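Local coordinates for protein prenylcyclase (Actinoplanes teichomyceticus, PDB 6IJ1) that probably acts on prenyl substrates, most likely in a cyclisation or prenyl-transfer reaction, at residues W116-L119 against A120-H124; R172-H175 against V176-L180; V236-H239 against L240-E243; F263-A266 against Q267-A271; V333-A336 against L337-A341. All blocks are in the same frame, centred on the assembly; numbering follows the deposited sequence.

Interaction 1 (W116-L119 against A120-H124); sequences WEFL and ARHVH
The imidazole of His122 folds back onto the preceding turn, donates to the carbonyl oxygen of Phe118 and lies against the Phe118 ring. In the polar part, His122 ND1 donates to Phe118 O over 2.8 Å. The oxygen lies in the imidazole plane, at the ring edge, whereas ND1 stands above the carbonyl plane, 37° out of it. Arg121 N adds a weak bond to the same oxygen. Among the backbone bonds, Ala120 N to Trp116 O (2.9 Å) and Arg121 N to Glu117 O (3.2 Å) have the alpha-helical span, but His122 N to Leu119 O (2.8 Å) and Val123 N to Ala120 O reach only three residues back.

The aromatic part is an oblique pair with planes at 40°. His122 CE1 sits over one face of the Phe118 ring, displaced toward its rim, and comes within 3.4 Å of Phe118 CZ. The CB of Phe118 points away from 120-124, yet with CG opposite the backbone N (chi1 177°) the ring swings back to the imidazole. A leucine in place of His122 would probably leave Phe118 O without its side-chain donor and that face of the phenyl ring without its flat neighbour.

Arg121 CG rests 3.5 Å from Glu117 O, while Arg121 NH1 forms a salt bridge with Asp135. Apolar packing is left to Leu119, on Ala91 and Leu98 of helix 91-104. Bonds shortening from four residues to three, with a side-chain donor returning to a late carbonyl, are characteristic of the C-terminal turn of an alpha-helix, here helix 112-121.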
loop_
_atom_site.group_PDB
_atom_site.type_symbol
_atom_site.label_atom_id
_atom_site.label_comp_id
_atom_site.label_asym_id
_atom_site.label_seq_id
_atom_site.Cartn_x
_atom_site.Cartn_y
_atom_site.Cartn_z
ATOM N N TRP A 116 -4.069 14.227 10.927
ATOM C CA TRP A 116 -3.076 13.787 11.914
ATOM C C TRP A 116 -3.721 13.317 13.207
ATOM O O TRP A 116 -3.281 12.321 13.798
ATOM C CB TRP A 116 -2.062 14.908 12.259
ATOM C CG TRP A 116 -1.402 15.519 11.058
ATOM C CD1 TRP A 116 -1.286 16.871 10.782
ATOM C CD2 TRP A 116 -0.635 14.862 10.034
ATOM N NE1 TRP A 116 -0.588 17.069 9.645
ATOM C CE2 TRP A 116 -0.167 15.852 9.151
ATOM C CE3 TRP A 116 -0.345 13.511 9.762
ATOM C CZ2 TRP A 116 0.583 15.567 8.003
ATOM C CZ3 TRP A 116 0.445 13.230 8.660
ATOM C CH2 TRP A 116 0.871 14.231 7.787
ATOM N N GLU A 117 -4.744 14.055 13.693
ATOM C CA GLU A 117 -5.387 13.643 14.924
ATOM C C GLU A 117 -6.067 12.301 14.758
ATOM O O GLU A 117 -6.032 11.472 15.660
ATOM C CB GLU A 117 -6.400 14.700 15.365
ATOM C CG GLU A 117 -5.668 16.001 15.796
ATOM C CD GLU A 117 -6.648 17.185 15.938
ATOM O OE1 GLU A 117 -7.852 17.017 15.596
ATOM O OE2 GLU A 117 -6.211 18.277 16.394
ATOM N N PHE A 118 -6.685 12.080 13.605
ATOM C CA PHE A 118 -7.293 10.770 13.357
ATOM C C PHE A 118 -6.247 9.669 13.430
ATOM O O PHE A 118 -6.446 8.669 14.127
ATOM C CB PHE A 118 -8.018 10.792 12.020
ATOM C CG PHE A 118 -8.633 9.502 11.604
ATOM C CD1 PHE A 118 -7.887 8.577 10.875
ATOM C CD2 PHE A 118 -9.987 9.278 11.844
ATOM C CE1 PHE A 118 -8.478 7.387 10.411
ATOM C CE2 PHE A 118 -10.605 8.058 11.417
ATOM C CZ PHE A 118 -9.836 7.133 10.678
ATOM N N LEU A 119 -5.105 9.854 12.718
ATOM C CA LEU A 119 -4.046 8.850 12.775
ATOM C C LEU A 119 -3.562 8.630 14.193
ATOM O O LEU A 119 -3.349 7.494 14.611
ATOM C CB LEU A 119 -2.855 9.197 11.874
ATOM C CG LEU A 119 -3.189 9.126 10.388
ATOM C CD1 LEU A 119 -1.951 9.551 9.533
ATOM C CD2 LEU A 119 -3.685 7.695 9.980
ATOM N N ALA A 120 -3.376 9.732 14.988
ATOM C CA ALA A 120 -2.883 9.522 16.351
ATOM C C ALA A 120 -3.811 8.628 17.180
ATOM O O ALA A 120 -3.313 7.900 18.056
ATOM C CB ALA A 120 -2.733 10.890 17.043
ATOM N N ARG A 121 -5.138 8.680 16.938
ATOM C CA ARG A 121 -6.051 7.800 17.660
ATOM C C ARG A 121 -5.768 6.333 17.402
ATOM O O ARG A 121 -6.152 5.492 18.245
ATOM C CB ARG A 121 -7.491 8.134 17.275
ATOM C CG ARG A 121 -7.899 9.478 17.838
ATOM C CD ARG A 121 -9.302 9.852 17.374
ATOM N NE ARG A 121 -10.254 8.929 17.975
ATOM C CZ ARG A 121 -11.557 9.161 18.072
ATOM N NH1 ARG A 121 -12.347 8.257 18.636
ATOM N NH2 ARG A 121 -12.065 10.296 17.603
ATOM N N HIS A 122 -5.087 6.008 16.277
ATOM C CA HIS A 122 -4.858 4.600 15.910
ATOM C C HIS A 122 -3.520 4.096 16.389
ATOM O O HIS A 122 -3.176 2.940 16.182
ATOM C CB HIS A 122 -4.980 4.414 14.363
ATOM C CG HIS A 122 -6.346 4.663 13.844
ATOM N ND1 HIS A 122 -6.934 5.905 13.843
ATOM C CD2 HIS A 122 -7.266 3.796 13.353
ATOM C CE1 HIS A 122 -8.167 5.798 13.354
ATOM N NE2 HIS A 122 -8.380 4.523 13.017
ATOM N N VAL A 123 -2.754 4.924 17.124
ATOM C CA VAL A 123 -1.431 4.518 17.595
ATOM C C VAL A 123 -1.532 3.764 18.908
ATOM O O VAL A 123 -2.103 4.279 19.893
ATOM C CB VAL A 123 -0.528 5.735 17.752
ATOM C CG1 VAL A 123 0.838 5.324 18.364
ATOM C CG2 VAL A 123 -0.351 6.412 16.409
ATOM N N HIS A 124 -1.033 2.547 18.922
ATOM C CA HIS A 124 -1.033 1.688 20.100
ATOM C C HIS A 124 0.192 1.953 20.981
ATOM O O HIS A 124 1.207 2.567 20.573
ATOM C CB HIS A 124 -1.041 0.205 19.693
ATOM C CG HIS A 124 -2.414 -0.340 19.404
ATOM N ND1 HIS A 124 -3.345 -0.569 20.400
ATOM C CD2 HIS A 124 -2.991 -0.765 18.255
ATOM C CE1 HIS A 124 -4.450 -1.062 19.866
ATOM N NE2 HIS A 124 -4.266 -1.177 18.568
#

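Interaction 2 (R172-H175 against V176-L180); sequences RREH and VVNGL
Val177 N donates to Arg173 O over 2.8 Å, a nearly straight bond (173°). Asn178 N to Glu174 O (2.9 Å) and Val176 N to Arg172 O (3.0 Å) continue the alpha-helical pattern, the latter accepted by the carbonyl of the N-cap residue Arg172. Two side-chain pairs lie along this first turn. Glu174 and Asn178 run side by side, pointing the same way, with carboxylate and amide planes 56° apart, and Glu174 CG is 3.9 Å from Asn178 ND2. Val177 CG2 crosses the arginine chain of Arg173, 4.1 Å from its CG. With CG opposite the backbone N (chi1 -171°) and the chain extended to NE, Arg173 carries its guanidinium away to Ala165 O and Thr211. His175 places ND1 near a water, which weakly bridges it to Asn178 ND2, while its NE2 bonds to His124 O, which probably limits rotation of the ring. One face of that ring meets Arg172 NH1. The turn opens helix 173-182, whose Val176 packs on Thr161 of helix 158-164, while Val177 touches Leu209 of helix 198-209.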
loop_
_atom_site.group_PDB
_atom_site.type_symbol
_atom_site.label_atom_id
_atom_site.label_comp_id
_atom_site.label_asym_id
_atom_site.label_seq_id
_atom_site.Cartn_x
_atom_site.Cartn_y
_atom_site.Cartn_z
ATOM N N ARG A 172 3.631 11.457 17.059
ATOM C CA ARG A 172 4.273 10.354 17.778
ATOM C C ARG A 172 5.176 9.524 16.865
ATOM O O ARG A 172 5.277 8.317 17.039
ATOM C CB ARG A 172 3.249 9.435 18.472
ATOM C CG ARG A 172 2.321 10.224 19.412
ATOM C CD ARG A 172 1.387 9.333 20.209
ATOM N NE ARG A 172 2.158 8.525 21.141
ATOM C CZ ARG A 172 1.668 7.466 21.774
ATOM N NH1 ARG A 172 2.445 6.792 22.618
ATOM N NH2 ARG A 172 0.409 7.080 21.534
ATOM N N ARG A 173 5.826 10.191 15.929
ATOM C CA ARG A 173 6.502 9.444 14.863
ATOM C C ARG A 173 7.650 8.619 15.407
ATOM O O ARG A 173 7.880 7.487 14.959
ATOM C CB ARG A 173 6.955 10.370 13.758
ATOM C CG ARG A 173 7.474 9.594 12.527
ATOM C CD ARG A 173 7.779 10.539 11.419
ATOM N NE ARG A 173 8.135 9.795 10.220
ATOM C CZ ARG A 173 8.937 10.213 9.270
ATOM N NH1 ARG A 173 9.589 11.412 9.373
ATOM N NH2 ARG A 173 9.133 9.475 8.187
ATOM N N GLU A 174 8.397 9.135 16.387
ATOM C CA GLU A 174 9.478 8.325 16.916
ATOM C C GLU A 174 8.970 7.041 17.557
ATOM O O GLU A 174 9.577 5.968 17.408
ATOM C CB GLU A 174 10.281 9.171 17.930
ATOM C CG GLU A 174 11.168 8.391 18.883
ATOM C CD GLU A 174 11.868 9.309 19.871
ATOM O OE1 GLU A 174 12.268 10.398 19.439
ATOM O OE2 GLU A 174 12.022 8.978 21.094
ATOM N N HIS A 175 7.891 7.144 18.329
ATOM C CA HIS A 175 7.250 6.005 18.949
ATOM C C HIS A 175 6.824 4.976 17.890
ATOM O O HIS A 175 7.018 3.769 18.070
ATOM C CB HIS A 175 6.058 6.538 19.748
ATOM C CG HIS A 175 5.190 5.492 20.348
ATOM N ND1 HIS A 175 5.626 4.683 21.373
ATOM C CD2 HIS A 175 3.895 5.152 20.119
ATOM C CE1 HIS A 175 4.642 3.881 21.745
ATOM N NE2 HIS A 175 3.588 4.136 20.993
ATOM N N VAL A 176 6.246 5.463 16.798
ATOM C CA VAL A 176 5.762 4.577 15.732
ATOM C C VAL A 176 6.933 3.926 15.006
ATOM O O VAL A 176 6.913 2.713 14.735
ATOM C CB VAL A 176 4.864 5.364 14.774
ATOM C CG1 VAL A 176 4.475 4.482 13.557
ATOM C CG2 VAL A 176 3.557 5.805 15.466
ATOM N N VAL A 177 7.967 4.711 14.673
ATOM C CA VAL A 177 9.146 4.117 14.039
ATOM C C VAL A 177 9.759 3.040 14.937
ATOM O O VAL A 177 10.176 1.977 14.448
ATOM C CB VAL A 177 10.159 5.221 13.711
ATOM C CG1 VAL A 177 11.552 4.593 13.417
ATOM C CG2 VAL A 177 9.697 6.118 12.506
ATOM N N ASN A 178 9.849 3.287 16.266
ATOM C CA ASN A 178 10.413 2.267 17.147
ATOM C C ASN A 178 9.595 0.993 17.116
ATOM O O ASN A 178 10.167 -0.103 17.082
ATOM C CB ASN A 178 10.541 2.786 18.596
ATOM C CG ASN A 178 11.698 3.746 18.715
ATOM O OD1 ASN A 178 12.614 3.690 17.895
ATOM N ND2 ASN A 178 11.665 4.624 19.704
ATOM N N GLY A 179 8.262 1.129 17.061
ATOM C CA GLY A 179 7.404 -0.037 17.020
ATOM C C GLY A 179 7.577 -0.774 15.704
ATOM O O GLY A 179 7.643 -2.012 15.683
ATOM N N LEU A 180 7.710 -0.024 14.618
ATOM C CA LEU A 180 7.937 -0.657 13.312
ATOM C C LEU A 180 9.252 -1.419 13.301
ATOM O O LEU A 180 9.305 -2.596 12.893
ATOM C CB LEU A 180 7.913 0.402 12.225
ATOM C CG LEU A 180 8.146 -0.070 10.792
ATOM C CD1 LEU A 180 7.021 -1.127 10.373
ATOM C CD2 LEU A 180 8.124 1.079 9.817
HETATM O O HOH W 1 8.937 4.545 21.668
#

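Interaction 3 (V236-H239 against L240-E243); sequences VTTH and LHPE
The backbone reverses at Thr238-His241, where His239 and Leu240 take the central places of a type I turn and Thr238 N returns a bond to His241 O over 3.1 Å. The reciprocal bond, from His241 N to Thr238 O, is weak. A second, firmer acceptor for His241 N is the threonine hydroxyl: Thr238 OG1 takes it at 3.0 Å. That oxygen is put there by its first torsion, which sets OG1 between the backbone N and the carbonyl carbon (chi1 72°).

The side chains of Thr238 and His241 then run alongside each other in the same direction. OG1 of Thr238 lies 3.5 Å from His241 CB and stands off the edge of the imidazole, near its plane. Replacing Thr238 by a valine removes the hydroxyl, and His241 N would probably be left with the weak bond to Thr238 O as its hold within the turn.

Looser contacts border the turn. Thr237 CG2 comes within 3.5 Å of Pro242 O, and the imidazole of His239 crosses Leu240, its CD2 being 3.8 Å from Leu240 CD2. Pro242 has no N-H to offer; its CA makes a CA-H...O contact of 3.3 Å with Thr238 O.

Around the turn, Thr238 touches Asp197 and His241 touches Ser288. The arrangement is that of a tight type I turn whose first residue, a threonine, uses its side-chain oxygen to hold the amide three residues on; it lies in the loop between helix 216-229 and helix 246-256.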
loop_
_atom_site.group_PDB
_atom_site.type_symbol
_atom_site.label_atom_id
_atom_site.label_comp_id
_atom_site.label_asym_id
_atom_site.label_seq_id
_atom_site.Cartn_x
_atom_site.Cartn_y
_atom_site.Cartn_z
ATOM N N VAL A 236 9.656 -12.479 -8.740
ATOM C CA VAL A 236 9.320 -13.077 -7.461
ATOM C C VAL A 236 8.100 -13.956 -7.704
ATOM O O VAL A 236 7.043 -13.432 -8.045
ATOM C CB VAL A 236 9.016 -11.998 -6.405
ATOM C CG1 VAL A 236 8.572 -12.648 -5.114
ATOM C CG2 VAL A 236 10.296 -11.138 -6.222
ATOM N N THR A 237 8.259 -15.269 -7.630
ATOM C CA THR A 237 7.120 -16.167 -7.826
ATOM C C THR A 237 6.418 -16.415 -6.499
ATOM O O THR A 237 7.026 -16.361 -5.408
ATOM C CB THR A 237 7.596 -17.504 -8.417
ATOM O OG1 THR A 237 8.471 -18.141 -7.464
ATOM C CG2 THR A 237 8.283 -17.269 -9.737
ATOM N N THR A 238 5.109 -16.656 -6.579
ATOM C CA THR A 238 4.304 -16.895 -5.355
ATOM C C THR A 238 3.331 -18.054 -5.583
ATOM O O THR A 238 3.206 -18.511 -6.691
ATOM C CB THR A 238 3.542 -15.631 -4.939
ATOM O OG1 THR A 238 2.478 -15.395 -5.856
ATOM C CG2 THR A 238 4.425 -14.407 -4.864
ATOM N N HIS A 239 2.684 -18.519 -4.529
ATOM C CA HIS A 239 1.699 -19.614 -4.691
ATOM C C HIS A 239 0.570 -19.172 -5.635
ATOM O O HIS A 239 0.186 -19.951 -6.502
ATOM C CB HIS A 239 1.169 -19.996 -3.309
ATOM C CG HIS A 239 -0.019 -20.892 -3.334
ATOM N ND1 HIS A 239 0.062 -22.208 -3.715
ATOM C CD2 HIS A 239 -1.307 -20.671 -3.018
ATOM C CE1 HIS A 239 -1.126 -22.754 -3.633
ATOM N NE2 HIS A 239 -1.979 -21.838 -3.219
ATOM N N LEU A 240 0.073 -17.949 -5.474
ATOM C CA LEU A 240 -1.064 -17.497 -6.317
ATOM C C LEU A 240 -0.596 -17.033 -7.698
ATOM O O LEU A 240 -1.434 -16.958 -8.582
ATOM C CB LEU A 240 -1.805 -16.374 -5.592
ATOM C CG LEU A 240 -2.463 -16.788 -4.285
ATOM C CD1 LEU A 240 -3.127 -15.589 -3.635
ATOM C CD2 LEU A 240 -3.470 -17.896 -4.520
ATOM N N HIS A 241 0.681 -16.686 -7.837
ATOM C CA HIS A 241 1.236 -16.250 -9.145
ATOM C C HIS A 241 2.519 -17.031 -9.405
ATOM O O HIS A 241 3.597 -16.462 -9.321
ATOM C CB HIS A 241 1.478 -14.738 -9.164
ATOM C CG HIS A 241 0.212 -13.979 -9.002
ATOM N ND1 HIS A 241 -0.624 -13.727 -10.057
ATOM C CD2 HIS A 241 -0.387 -13.469 -7.912
ATOM C CE1 HIS A 241 -1.677 -13.078 -9.624
ATOM N NE2 HIS A 241 -1.560 -12.912 -8.316
ATOM N N PRO A 242 2.429 -18.341 -9.713
ATOM C CA PRO A 242 3.611 -19.178 -9.929
ATOM C C PRO A 242 4.527 -18.789 -11.099
ATOM O O PRO A 242 5.650 -19.172 -11.073
ATOM C CB PRO A 242 3.056 -20.598 -10.104
ATOM C CG PRO A 242 1.608 -20.406 -10.455
ATOM C CD PRO A 242 1.182 -19.087 -9.849
ATOM N N GLU A 243 3.999 -18.014 -11.942
ATOM C CA GLU A 243 4.782 -17.541 -13.107
ATOM C C GLU A 243 5.569 -16.287 -12.715
ATOM O O GLU A 243 6.449 -15.885 -13.462
ATOM C CB GLU A 243 3.867 -17.252 -14.300
ATOM C CG GLU A 243 2.812 -16.191 -14.029
ATOM C CD GLU A 243 1.489 -16.786 -13.586
ATOM O OE1 GLU A 243 0.555 -16.845 -14.411
ATOM O OE2 GLU A 243 1.384 -17.193 -12.409
#

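Interaction 4 (F263-A266 against Q267-A271); sequences FGDA and QIRAA
The guanidinium of Arg269 meets Asp265 with its edge in a salt bridge, and the backbone of the same turn passes over one of its faces. At the edge, NE and NH2 of Arg269 both donate to a single oxygen, Asp265 OD2, each at 2.8 Å, and that oxygen lies in the guanidinium plane. The carboxylate is turned 49° against it, and the two nitrogens come from the same face of its plane: NH2 approaches on the anti side but tilted, NE from well above. Over the guanidinium face lie Asp265 O and Ala266 CA, the latter 3.8 Å from Arg269 NH2. Arg269 reaches this place because its chain bends at chi3 (-75°), folding the polar end back toward the N terminus of the helix.

A second flat group, the amide of Gln267, brings OE1 to 3.3 Å from Gly264 CA. Gly264 occupies the N-cap position with a positive phi of 66°, and a side chain there would probably be crowded by the Phe263 ring. From this glycine the helix starts: Ile268 N bonds to Gly264 O over 2.9 Å. Ile268 CG1 leans on the same oxygen. Arg269 N to Asp265 O, at 3.1 Å, follows one residue on.

Phe263 packs on helix 216-229, and Ile268 on Leu253 and Val256 of helix 246-256, while the salt bridge stays on the exposed side. An acidic residue in the first turn, paired with an arginine four residues on, is likely to be electrostatically favourable, since its charge is paired with the guanidinium and lies near the N-terminal, partly positive end of the helix.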
loop_
_atom_site.group_PDB
_atom_site.type_symbol
_atom_site.label_atom_id
_atom_site.label_comp_id
_atom_site.label_asym_id
_atom_site.label_seq_id
_atom_site.Cartn_x
_atom_site.Cartn_y
_atom_site.Cartn_z
ATOM N N PHE A 263 24.165 -1.778 -3.685
ATOM C CA PHE A 263 23.639 -3.089 -3.305
ATOM C C PHE A 263 22.503 -3.521 -4.237
ATOM O O PHE A 263 21.612 -2.724 -4.564
ATOM C CB PHE A 263 23.109 -3.092 -1.862
ATOM C CG PHE A 263 22.573 -4.401 -1.495
ATOM C CD1 PHE A 263 23.416 -5.397 -1.033
ATOM C CD2 PHE A 263 21.230 -4.712 -1.749
ATOM C CE1 PHE A 263 23.008 -6.667 -0.787
ATOM C CE2 PHE A 263 20.761 -5.987 -1.486
ATOM C CZ PHE A 263 21.627 -7.003 -1.028
ATOM N N GLY A 264 22.531 -4.790 -4.644
ATOM C CA GLY A 264 21.439 -5.379 -5.443
ATOM C C GLY A 264 21.286 -4.798 -6.831
ATOM O O GLY A 264 20.213 -4.903 -7.384
ATOM N N ASP A 265 22.349 -4.240 -7.391
ATOM C CA ASP A 265 22.282 -3.668 -8.758
ATOM C C ASP A 265 21.743 -4.720 -9.742
ATOM O O ASP A 265 20.875 -4.396 -10.555
ATOM C CB ASP A 265 23.675 -3.191 -9.165
ATOM C CG ASP A 265 23.705 -2.493 -10.502
ATOM O OD1 ASP A 265 23.232 -1.358 -10.565
ATOM O OD2 ASP A 265 24.203 -3.092 -11.451
ATOM N N ALA A 266 22.275 -5.932 -9.667
ATOM C CA ALA A 266 21.881 -7.021 -10.587
ATOM C C ALA A 266 20.407 -7.392 -10.403
ATOM O O ALA A 266 19.712 -7.521 -11.390
ATOM C CB ALA A 266 22.769 -8.211 -10.348
ATOM N N GLN A 267 19.984 -7.560 -9.159
ATOM C CA GLN A 267 18.589 -7.978 -8.880
ATOM C C GLN A 267 17.609 -6.888 -9.330
ATOM O O GLN A 267 16.558 -7.220 -9.864
ATOM C CB GLN A 267 18.466 -8.321 -7.398
ATOM C CG GLN A 267 19.187 -9.604 -7.015
ATOM C CD GLN A 267 20.631 -9.410 -6.630
ATOM O OE1 GLN A 267 21.220 -8.359 -6.822
ATOM N NE2 GLN A 267 21.206 -10.447 -6.061
ATOM N N ILE A 268 17.956 -5.629 -9.103
ATOM C CA ILE A 268 17.054 -4.520 -9.509
ATOM C C ILE A 268 16.952 -4.513 -11.037
ATOM O O ILE A 268 15.847 -4.410 -11.538
ATOM C CB ILE A 268 17.551 -3.184 -8.931
ATOM C CG1 ILE A 268 17.359 -3.137 -7.415
ATOM C CG2 ILE A 268 16.880 -2.007 -9.615
ATOM C CD1 ILE A 268 18.064 -1.979 -6.759
ATOM N N ARG A 269 18.073 -4.633 -11.746
ATOM C CA ARG A 269 18.005 -4.620 -13.231
ATOM C C ARG A 269 17.212 -5.841 -13.723
ATOM O O ARG A 269 16.429 -5.695 -14.662
ATOM C CB ARG A 269 19.407 -4.510 -13.835
ATOM C CG ARG A 269 20.002 -3.114 -13.732
ATOM C CD ARG A 269 21.355 -2.924 -14.396
ATOM N NE ARG A 269 22.464 -3.515 -13.667
ATOM C CZ ARG A 269 22.957 -4.695 -13.967
ATOM N NH1 ARG A 269 22.474 -5.333 -15.014
ATOM N NH2 ARG A 269 23.915 -5.228 -13.235
ATOM N N ALA A 270 17.417 -6.996 -13.095
ATOM C CA ALA A 270 16.704 -8.221 -13.515
ATOM C C ALA A 270 15.198 -8.073 -13.270
ATOM O O ALA A 270 14.422 -8.438 -14.158
ATOM C CB ALA A 270 17.272 -9.425 -12.811
ATOM N N ALA A 271 14.817 -7.558 -12.102
ATOM C CA ALA A 271 13.384 -7.400 -11.776
ATOM C C ALA A 271 12.755 -6.370 -12.711
ATOM O O ALA A 271 11.644 -6.585 -13.157
ATOM C CB ALA A 271 13.221 -7.019 -10.326
#

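Interaction 5 (V333-A336 against L337-A341); sequences VLQA and LRTAA
Val333 and Leu337 lie side by side one turn apart, pointing the same way, with Val333 CG1 4.1 Å from Leu337 CD1. The leucine branch leans back over the preceding turn: its CG stands beside the backbone N (chi1 -73°), and Leu337 CG is 3.5 Å from Val333 O. That same oxygen accepts Leu337 N at 2.9 Å, so apolar and polar contacts between the two residues run together.

Round the helix, Thr339 turns toward Gln335. With chi1 at -64° its OG1 sits beside its own backbone N and 3.1 Å from Gln335 O, while Thr339 N bonds to the same carbonyl, also at 3.1 Å. A water lies 2.6 Å from Thr339 OG1 and is reached weakly by Gln335 NE2, so it joins the ends of the two side chains. The glutamine chain bends at chi2 (79°), which brings its amide back toward this water; its stronger partner, however, is Gln54. Ala340 N continues the main-chain pattern with a bond to Ala336 O.

Helix 327-341 is enclosed on several sides. Val333 and Ala336 pack on Ala250 of helix 246-256, Leu337 and Ala340 on Ala272 of helix 265-278, and Leu334 and Leu337 on helix 10-23, so that this C-terminal helix packs against the N-terminal helix and joins it to two late helices of the chain.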
loop_
_atom_site.group_PDB
_atom_site.type_symbol
_atom_site.label_atom_id
_atom_site.label_comp_id
_atom_site.label_asym_id
_atom_site.label_seq_id
_atom_site.Cartn_x
_atom_site.Cartn_y
_atom_site.Cartn_z
ATOM N N VAL A 333 3.750 -1.216 -9.827
ATOM C CA VAL A 333 4.819 -1.510 -10.749
ATOM C C VAL A 333 5.455 -0.221 -11.259
ATOM O O VAL A 333 6.683 -0.142 -11.360
ATOM C CB VAL A 333 4.272 -2.370 -11.924
ATOM C CG1 VAL A 333 5.394 -2.488 -12.979
ATOM C CG2 VAL A 333 3.844 -3.792 -11.398
ATOM N N LEU A 334 4.649 0.781 -11.628
ATOM C CA LEU A 334 5.260 2.031 -12.111
ATOM C C LEU A 334 6.150 2.645 -11.041
ATOM O O LEU A 334 7.223 3.183 -11.372
ATOM C CB LEU A 334 4.183 3.029 -12.534
ATOM C CG LEU A 334 3.387 2.575 -13.756
ATOM C CD1 LEU A 334 2.257 3.571 -14.051
ATOM C CD2 LEU A 334 4.298 2.472 -15.017
ATOM N N GLN A 335 5.735 2.580 -9.768
ATOM C CA GLN A 335 6.611 3.123 -8.714
ATOM C C GLN A 335 7.945 2.390 -8.706
ATOM O O GLN A 335 9.025 3.018 -8.589
ATOM C CB GLN A 335 5.866 3.023 -7.366
ATOM C CG GLN A 335 6.669 3.576 -6.150
ATOM C CD GLN A 335 6.608 5.052 -6.095
ATOM O OE1 GLN A 335 5.527 5.629 -6.003
ATOM N NE2 GLN A 335 7.747 5.700 -6.181
ATOM N N ALA A 336 7.928 1.071 -8.876
ATOM C CA ALA A 336 9.182 0.320 -8.915
ATOM C C ALA A 336 10.009 0.685 -10.135
ATOM O O ALA A 336 11.238 0.742 -10.041
ATOM C CB ALA A 336 8.853 -1.184 -8.928
ATOM N N LEU A 337 9.370 0.840 -11.288
ATOM C CA LEU A 337 10.165 1.143 -12.503
ATOM C C LEU A 337 10.837 2.510 -12.353
ATOM O O LEU A 337 11.976 2.647 -12.783
ATOM C CB LEU A 337 9.270 1.047 -13.737
ATOM C CG LEU A 337 8.893 -0.382 -14.118
ATOM C CD1 LEU A 337 7.981 -0.398 -15.328
ATOM C CD2 LEU A 337 10.132 -1.223 -14.369
ATOM N N ARG A 338 10.151 3.462 -11.735
ATOM C CA ARG A 338 10.750 4.799 -11.515
ATOM C C ARG A 338 11.968 4.640 -10.603
ATOM O O ARG A 338 12.991 5.248 -10.884
ATOM C CB ARG A 338 9.701 5.745 -10.935
ATOM C CG ARG A 338 10.258 7.078 -10.467
ATOM C CD ARG A 338 10.237 8.089 -11.587
ATOM N NE ARG A 338 11.030 7.737 -12.749
ATOM C CZ ARG A 338 11.851 8.577 -13.366
ATOM N NH1 ARG A 338 11.971 9.814 -12.923
ATOM N NH2 ARG A 338 12.552 8.173 -14.410
ATOM N N THR A 339 11.841 3.826 -9.559
ATOM C CA THR A 339 12.952 3.578 -8.608
ATOM C C THR A 339 14.131 2.928 -9.338
ATOM O O THR A 339 15.266 3.286 -9.053
ATOM C CB THR A 339 12.466 2.685 -7.466
ATOM O OG1 THR A 339 11.466 3.429 -6.781
ATOM C CG2 THR A 339 13.566 2.296 -6.507
ATOM N N ALA A 340 13.860 1.985 -10.234
ATOM C CA ALA A 340 14.958 1.314 -10.962
ATOM C C ALA A 340 15.694 2.331 -11.840
ATOM O O ALA A 340 16.920 2.282 -11.877
ATOM C CB ALA A 340 14.418 0.171 -11.779
ATOM N N ALA A 341 14.950 3.216 -12.502
ATOM C CA ALA A 341 15.552 4.225 -13.403
ATOM C C ALA A 341 16.495 5.141 -12.616
ATOM O O ALA A 341 17.568 5.461 -13.133
ATOM C CB ALA A 341 14.468 5.010 -14.090
HETATM O O HOH W 2 9.927 3.738 -4.735
#

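In the fold
From the N terminus, the five contacts follow one another in series, each within one continuous stretch, so none closes a long loop and none nests in or crosses another. Interactions 1 and 2 mark the end of helix 112-121 and the start of helix 173-182; they touch through the His124-His175 pair and through Val123, which packs on Arg172, His175 and Val176. Interaction 3 lies in the turn before helix 246-256, its nearest atoms about 7 Å from those of interaction 4. Interactions 4 and 5 touch where Ile268 meets Ala340, joining helix 265-278 to the C-terminal helix. Interactions 3, 4 and 5 all lie across the chain's centre from interaction 1.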